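Local coordinates for protein HTH-type transcriptional regulator PrpR (Mycobacterium tuberculosis, PDB 6D2S) that regulates transcription of the genes for short-chain fatty acid catabolism, through the glyoxylate and methylcitrate cycles, and is required for growth inside macrophages, at residues L136-Y150 with R169-F183. Sequence-based numbering, arbitrary orientation.
Sequences LPYREFHRAAEQLRY and RLSTLQRPRQRGIPF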
loop_
_atom_site.group_PDB
_atom_site.type_symbol
_atom_site.label_atom_id
_atom_site.label_comp_id
_atom_site.label_asym_id
_atom_site.label_seq_id
_atom_site.Cartn_x
_atom_site.Cartn_y
_atom_site.Cartn_z
ATOM N N LEU A 136 8.253 1.144 3.745
ATOM C CA LEU A 136 7.836 0.525 4.998
ATOM C C LEU A 136 8.519 -0.833 5.082
ATOM O O LEU A 136 7.894 -1.881 4.866
ATOM C CB LEU A 136 6.313 0.404 5.063
ATOM C CG LEU A 136 5.603 1.736 4.799
ATOM C CD1 LEU A 136 4.092 1.505 4.548
ATOM C CD2 LEU A 136 5.843 2.696 5.977
ATOM N N PRO A 137 9.818 -0.842 5.366
ATOM C CA PRO A 137 10.566 -2.105 5.362
ATOM C C PRO A 137 9.992 -3.072 6.388
ATOM O O PRO A 137 9.644 -2.690 7.509
ATOM C CB PRO A 137 12.003 -1.674 5.706
ATOM C CG PRO A 137 11.864 -0.332 6.350
ATOM C CD PRO A 137 10.682 0.315 5.667
ATOM N N TYR A 138 9.930 -4.348 6.000
ATOM C CA TYR A 138 9.033 -5.290 6.670
ATOM C C TYR A 138 9.262 -5.357 8.179
ATOM O O TYR A 138 8.329 -5.152 8.965
ATOM C CB TYR A 138 9.171 -6.688 6.043
ATOM C CG TYR A 138 8.029 -7.605 6.425
ATOM C CD1 TYR A 138 7.973 -8.178 7.698
ATOM C CD2 TYR A 138 7.005 -7.885 5.527
ATOM C CE1 TYR A 138 6.925 -9.004 8.069
ATOM C CE2 TYR A 138 5.939 -8.721 5.894
ATOM C CZ TYR A 138 5.916 -9.275 7.165
ATOM O OH TYR A 138 4.877 -10.103 7.531
ATOM N N ARG A 139 10.477 -5.715 8.612
ATOM C CA ARG A 139 10.672 -5.977 10.033
ATOM C C ARG A 139 10.483 -4.710 10.854
ATOM O O ARG A 139 9.887 -4.742 11.938
ATOM C CB ARG A 139 12.062 -6.571 10.286
ATOM C CG ARG A 139 12.245 -7.993 9.776
ATOM C CD ARG A 139 13.593 -8.541 10.217
ATOM N NE ARG A 139 13.836 -9.892 9.724
ATOM C CZ ARG A 139 14.958 -10.575 9.937
ATOM N NH1 ARG A 139 15.946 -10.031 10.637
ATOM N NH2 ARG A 139 15.095 -11.801 9.449
ATOM N N GLU A 140 11.002 -3.590 10.361
ATOM C CA GLU A 140 10.835 -2.326 11.068
ATOM C C GLU A 140 9.364 -1.938 11.148
ATOM O O GLU A 140 8.885 -1.496 12.200
ATOM C CB GLU A 140 11.650 -1.229 10.372
ATOM C CG GLU A 140 11.485 0.142 11.008
ATOM C CD GLU A 140 12.344 1.216 10.345
ATOM O OE1 GLU A 140 13.346 0.868 9.684
ATOM O OE2 GLU A 140 12.002 2.406 10.485
ATOM N N PHE A 141 8.634 -2.078 10.038
ATOM C CA PHE A 141 7.224 -1.711 10.021
ATOM C C PHE A 141 6.402 -2.640 10.907
ATOM O O PHE A 141 5.529 -2.186 11.664
ATOM C CB PHE A 141 6.707 -1.739 8.579
ATOM C CG PHE A 141 5.270 -1.343 8.448
ATOM C CD1 PHE A 141 4.890 -0.017 8.600
ATOM C CD2 PHE A 141 4.292 -2.302 8.155
ATOM C CE1 PHE A 141 3.545 0.358 8.482
ATOM C CE2 PHE A 141 2.959 -1.936 8.033
ATOM C CZ PHE A 141 2.582 -0.608 8.202
ATOM N N HIS A 142 6.676 -3.944 10.828
ATOM C CA HIS A 142 5.978 -4.912 11.675
ATOM C C HIS A 142 6.206 -4.601 13.144
ATOM O O HIS A 142 5.258 -4.575 13.941
ATOM C CB HIS A 142 6.448 -6.331 11.334
ATOM C CG HIS A 142 5.755 -7.407 12.114
ATOM N ND1 HIS A 142 6.223 -7.867 13.328
ATOM C CD2 HIS A 142 4.637 -8.122 11.847
ATOM C CE1 HIS A 142 5.417 -8.815 13.778
ATOM N NE2 HIS A 142 4.452 -8.995 12.893
ATOM N N ARG A 143 7.470 -4.357 13.519
ATOM C CA ARG A 143 7.776 -3.997 14.900
ATOM C C ARG A 143 7.037 -2.729 15.310
ATOM O O ARG A 143 6.502 -2.651 16.423
ATOM C CB ARG A 143 9.288 -3.828 15.071
ATOM C CG ARG A 143 9.740 -3.464 16.477
ATOM C CD ARG A 143 11.269 -3.469 16.593
ATOM N NE ARG A 143 11.912 -2.438 15.773
ATOM C CZ ARG A 143 12.547 -2.670 14.626
ATOM N NH1 ARG A 143 12.632 -3.905 14.145
ATOM N NH2 ARG A 143 13.100 -1.665 13.956
ATOM N N ALA A 144 6.984 -1.733 14.423
ATOM C CA ALA A 144 6.297 -0.487 14.749
ATOM C C ALA A 144 4.800 -0.705 14.889
ATOM O O ALA A 144 4.159 -0.118 15.771
ATOM C CB ALA A 144 6.577 0.570 13.675
ATOM N N ALA A 145 4.217 -1.534 14.021
ATOM C CA ALA A 145 2.792 -1.814 14.139
ATOM C C ALA A 145 2.476 -2.471 15.477
ATOM O O ALA A 145 1.489 -2.120 16.140
ATOM C CB ALA A 145 2.328 -2.690 12.973
ATOM N N GLU A 146 3.311 -3.414 15.913
ATOM C CA GLU A 146 3.024 -4.033 17.202
ATOM C C GLU A 146 3.166 -3.026 18.336
ATOM O O GLU A 146 2.321 -2.981 19.238
ATOM C CB GLU A 146 3.917 -5.257 17.424
ATOM C CG GLU A 146 3.624 -6.417 16.460
ATOM C CD GLU A 146 2.335 -7.202 16.775
ATOM O OE1 GLU A 146 1.856 -7.164 17.936
ATOM O OE2 GLU A 146 1.803 -7.870 15.852
ATOM N N GLN A 147 4.205 -2.191 18.304
ATOM C CA GLN A 147 4.436 -1.280 19.423
ATOM C C GLN A 147 3.476 -0.099 19.436
ATOM O O GLN A 147 3.264 0.500 20.498
ATOM C CB GLN A 147 5.878 -0.778 19.396
ATOM C CG GLN A 147 6.883 -1.904 19.587
ATOM C CD GLN A 147 8.307 -1.421 19.525
ATOM O OE1 GLN A 147 8.560 -0.229 19.342
ATOM N NE2 GLN A 147 9.255 -2.345 19.675
ATOM N N LEU A 148 2.898 0.252 18.290
ATOM C CA LEU A 148 1.868 1.278 18.222
ATOM C C LEU A 148 0.468 0.688 18.200
ATOM O O LEU A 148 -0.497 1.416 17.936
ATOM C CB LEU A 148 2.081 2.152 16.986
ATOM C CG LEU A 148 3.281 3.102 17.087
ATOM C CD1 LEU A 148 3.507 3.813 15.745
ATOM C CD2 LEU A 148 3.096 4.108 18.211
ATOM N N ARG A 149 0.343 -0.618 18.451
ATOM C CA ARG A 149 -0.951 -1.293 18.494
ATOM C C ARG A 149 -1.764 -0.990 17.241
ATOM O O ARG A 149 -2.969 -0.722 17.294
ATOM C CB ARG A 149 -1.721 -0.918 19.769
ATOM C CG ARG A 149 -0.998 -1.294 21.064
ATOM C CD ARG A 149 -0.635 -2.772 21.052
ATOM N NE ARG A 149 -0.253 -3.277 22.367
ATOM C CZ ARG A 149 0.301 -4.468 22.570
ATOM N NH1 ARG A 149 0.554 -5.265 21.535
ATOM N NH2 ARG A 149 0.605 -4.866 23.798
ATOM N N TYR A 150 -1.088 -1.026 16.095
ATOM C CA TYR A 150 -1.737 -0.929 14.788
ATOM C C TYR A 150 -2.482 0.390 14.607
ATOM O O TYR A 150 -3.424 0.476 13.822
ATOM C CB TYR A 150 -2.671 -2.125 14.552
ATOM C CG TYR A 150 -1.891 -3.402 14.307
ATOM C CD1 TYR A 150 -1.378 -4.133 15.366
ATOM C CD2 TYR A 150 -1.645 -3.856 13.013
ATOM C CE1 TYR A 150 -0.650 -5.291 15.154
ATOM C CE2 TYR A 150 -0.923 -5.024 12.792
ATOM C CZ TYR A 150 -0.424 -5.731 13.867
ATOM O OH TYR A 150 0.293 -6.886 13.653
ATOM N N ARG A 169 -0.085 -1.626 3.389
ATOM C CA ARG A 169 1.058 -2.379 3.900
ATOM C C ARG A 169 0.649 -3.335 5.021
ATOM O O ARG A 169 1.142 -4.471 5.091
ATOM C CB ARG A 169 2.156 -1.431 4.388
ATOM C CG ARG A 169 3.430 -2.157 4.766
ATOM C CD ARG A 169 4.149 -2.722 3.519
ATOM N NE ARG A 169 5.521 -3.167 3.813
ATOM C CZ ARG A 169 6.015 -4.372 3.513
ATOM N NH1 ARG A 169 5.250 -5.295 2.936
ATOM N NH2 ARG A 169 7.289 -4.657 3.786
ATOM N N LEU A 170 -0.228 -2.896 5.924
ATOM C CA LEU A 170 -0.675 -3.805 6.981
ATOM C C LEU A 170 -1.306 -5.062 6.383
ATOM O O LEU A 170 -1.140 -6.169 6.915
ATOM C CB LEU A 170 -1.660 -3.094 7.919
ATOM C CG LEU A 170 -1.083 -2.007 8.837
ATOM C CD1 LEU A 170 -2.209 -1.214 9.511
ATOM C CD2 LEU A 170 -0.188 -2.650 9.906
ATOM N N SER A 171 -1.996 -4.916 5.263
ATOM C CA SER A 171 -2.647 -6.053 4.617
ATOM C C SER A 171 -1.670 -6.967 3.876
ATOM O O SER A 171 -2.100 -8.008 3.362
ATOM C CB SER A 171 -3.727 -5.564 3.643
ATOM O OG SER A 171 -3.167 -5.148 2.400
ATOM N N THR A 172 -0.389 -6.617 3.801
ATOM C CA THR A 172 0.613 -7.465 3.161
ATOM C C THR A 172 1.479 -8.235 4.151
ATOM O O THR A 172 2.417 -8.909 3.719
ATOM C CB THR A 172 1.549 -6.640 2.251
ATOM O OG1 THR A 172 2.359 -5.750 3.048
ATOM C CG2 THR A 172 0.749 -5.837 1.217
ATOM N N LEU A 173 1.233 -8.129 5.461
ATOM C CA LEU A 173 2.159 -8.695 6.449
ATOM C C LEU A 173 1.922 -10.197 6.626
ATOM O O LEU A 173 1.557 -10.683 7.697
ATOM C CB LEU A 173 2.049 -7.954 7.783
ATOM C CG LEU A 173 2.378 -6.460 7.705
ATOM C CD1 LEU A 173 2.409 -5.839 9.094
ATOM C CD2 LEU A 173 3.705 -6.205 6.960
ATOM N N GLN A 174 2.151 -10.938 5.535
ATOM C CA GLN A 174 2.037 -12.393 5.540
ATOM C C GLN A 174 3.379 -13.092 5.306
ATOM O O GLN A 174 3.420 -14.209 4.781
ATOM C CB GLN A 174 1.008 -12.854 4.503
ATOM C CG GLN A 174 -0.444 -12.722 4.974
ATOM C CD GLN A 174 -0.922 -11.274 5.003
ATOM O OE1 GLN A 174 -1.244 -10.738 6.060
ATOM N NE2 GLN A 174 -0.965 -10.635 3.838
ATOM N N ARG A 175 4.477 -12.472 5.707
ATOM C CA ARG A 175 5.773 -13.138 5.569
ATOM C C ARG A 175 5.804 -14.360 6.480
ATOM O O ARG A 175 5.499 -14.245 7.673
ATOM C CB ARG A 175 6.926 -12.187 5.924
ATOM C CG ARG A 175 8.316 -12.850 5.869
ATOM C CD ARG A 175 9.438 -11.832 6.154
ATOM N NE ARG A 175 9.570 -10.820 5.104
ATOM C CZ ARG A 175 10.439 -9.813 5.161
ATOM N NH1 ARG A 175 11.239 -9.697 6.225
ATOM N NH2 ARG A 175 10.510 -8.929 4.173
ATOM N N PRO A 176 6.149 -15.539 5.964
ATOM C CA PRO A 176 6.126 -16.739 6.806
ATOM C C PRO A 176 6.999 -16.545 8.038
ATOM O O PRO A 176 8.109 -16.017 7.960
ATOM C CB PRO A 176 6.665 -17.836 5.881
ATOM C CG PRO A 176 6.306 -17.348 4.489
ATOM C CD PRO A 176 6.486 -15.844 4.559
ATOM N N ARG A 177 6.454 -16.915 9.185
ATOM C CA ARG A 177 7.096 -16.858 10.490
ATOM C C ARG A 177 7.227 -15.436 11.018
ATOM O O ARG A 177 7.782 -15.244 12.110
ATOM C CB ARG A 177 8.473 -17.542 10.483
ATOM C CG ARG A 177 8.381 -19.032 10.147
ATOM C CD ARG A 177 9.738 -19.742 10.173
ATOM N NE ARG A 177 9.580 -21.157 9.851
ATOM C CZ ARG A 177 9.562 -21.636 8.610
ATOM N NH1 ARG A 177 9.704 -20.812 7.581
ATOM N NH2 ARG A 177 9.401 -22.933 8.394
ATOM N N GLN A 178 6.725 -14.424 10.308
ATOM C CA GLN A 178 6.681 -13.083 10.883
ATOM C C GLN A 178 5.413 -12.361 10.429
ATOM O O GLN A 178 5.442 -11.247 9.921
ATOM C CB GLN A 178 7.919 -12.247 10.557
ATOM C CG GLN A 178 7.919 -10.974 11.417
ATOM C CD GLN A 178 9.219 -10.190 11.418
ATOM O OE1 GLN A 178 10.250 -10.637 10.907
ATOM N NE2 GLN A 178 9.172 -9.000 12.011
ATOM N N ARG A 179 4.265 -12.994 10.650
ATOM C CA ARG A 179 3.008 -12.421 10.193
ATOM C C ARG A 179 2.520 -11.322 11.134
ATOM O O ARG A 179 2.738 -11.371 12.351
ATOM C CB ARG A 179 1.936 -13.518 10.084
ATOM C CG ARG A 179 2.285 -14.573 9.040
ATOM C CD ARG A 179 1.225 -15.647 8.919
ATOM N NE ARG A 179 0.050 -15.158 8.208
ATOM C CZ ARG A 179 -1.145 -14.979 8.760
ATOM N NH1 ARG A 179 -1.337 -15.257 10.043
ATOM N NH2 ARG A 179 -2.153 -14.531 8.023
ATOM N N GLY A 180 1.869 -10.312 10.549
ATOM C CA GLY A 180 1.053 -9.380 11.301
ATOM C C GLY A 180 -0.373 -9.895 11.432
ATOM O O GLY A 180 -0.709 -11.004 11.013
ATOM N N ILE A 181 -1.222 -9.073 12.042
ATOM C CA ILE A 181 -2.651 -9.424 12.078
ATOM C C ILE A 181 -3.149 -9.646 10.656
ATOM O O ILE A 181 -2.868 -8.817 9.768
ATOM C CB ILE A 181 -3.462 -8.312 12.757
ATOM C CG1 ILE A 181 -3.083 -8.197 14.231
ATOM C CG2 ILE A 181 -4.962 -8.559 12.544
ATOM C CD1 ILE A 181 -3.666 -6.947 14.927
ATOM N N PRO A 182 -3.887 -10.721 10.369
ATOM C CA PRO A 182 -4.444 -10.895 9.017
ATOM C C PRO A 182 -5.634 -9.967 8.811
ATOM O O PRO A 182 -6.622 -10.041 9.546
ATOM C CB PRO A 182 -4.872 -12.373 8.989
ATOM C CG PRO A 182 -4.452 -12.960 10.287
ATOM C CD PRO A 182 -4.154 -11.872 11.246
ATOM N N PHE A 183 -5.537 -9.083 7.820
ATOM C CA PHE A 183 -6.582 -8.101 7.548
ATOM C C PHE A 183 -7.264 -8.371 6.213
ATOM O O PHE A 183 -6.650 -8.889 5.278
ATOM C CB PHE A 183 -6.029 -6.672 7.501
ATOM C CG PHE A 183 -5.617 -6.110 8.835
ATOM C CD1 PHE A 183 -6.570 -5.748 9.779
ATOM C CD2 PHE A 183 -4.267 -5.894 9.120
ATOM C CE1 PHE A 183 -6.188 -5.204 10.992
ATOM C CE2 PHE A 183 -3.875 -5.342 10.328
ATOM C CZ PHE A 183 -4.836 -4.999 11.268
HETATM O O HOH W 1 11.449 -11.495 8.890
#
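Tyr-138 and Arg-175 each swing CG anti to the backbone N (chi1 -165° and 177°), and a bend at chi3 of Arg-175 lays its guanidinium flat on the tyrosine ring, planes 18° apart. The cation-pi contact is off-centre, with CZ of Arg-175 4.1 Å from the Tyr-138 ring centroid, while CD2 of Leu-173 packs over the opposite face. A tyrosine suits this slot because its hydroxyl both gives and takes: Tyr-138 OH donates to O of Gln-178 at 2.7 Å and accepts from N of Arg-175 at 3.0 Å, pinning both ends of the type II turn 175-178. Salt bridges from NH2 to Asp-22 and NH1 to Glu-26 probably offset the charge of Arg-175, and Tyr-17 OH hydrogen-bonds its NE.

Arg-169, bent at chi2, rests its CG on one face of Phe-141 and grips O of Leu-136 side-on through NE (2.9 Å) and NH2 (3.0 Å); its NH1 is salt-bridged to Asp-22 too. His-142 donates from NE2 to O of Arg-179 at 3.0 Å. Beyond the Schellman motif, Tyr-150 OH accepts from N of Ile-181 at 3.1 Å and donates to Glu-146 OE2, with Ile-181 CD1 over its ring.

Helix 138-147, in the IrrE N-terminal-like domain, packs on the chain leading from helix 163-170 to strand 183-189 of the C-terminal short-chain fatty acyl coenzyme A regulator domain, by sequence a GAF-clan family.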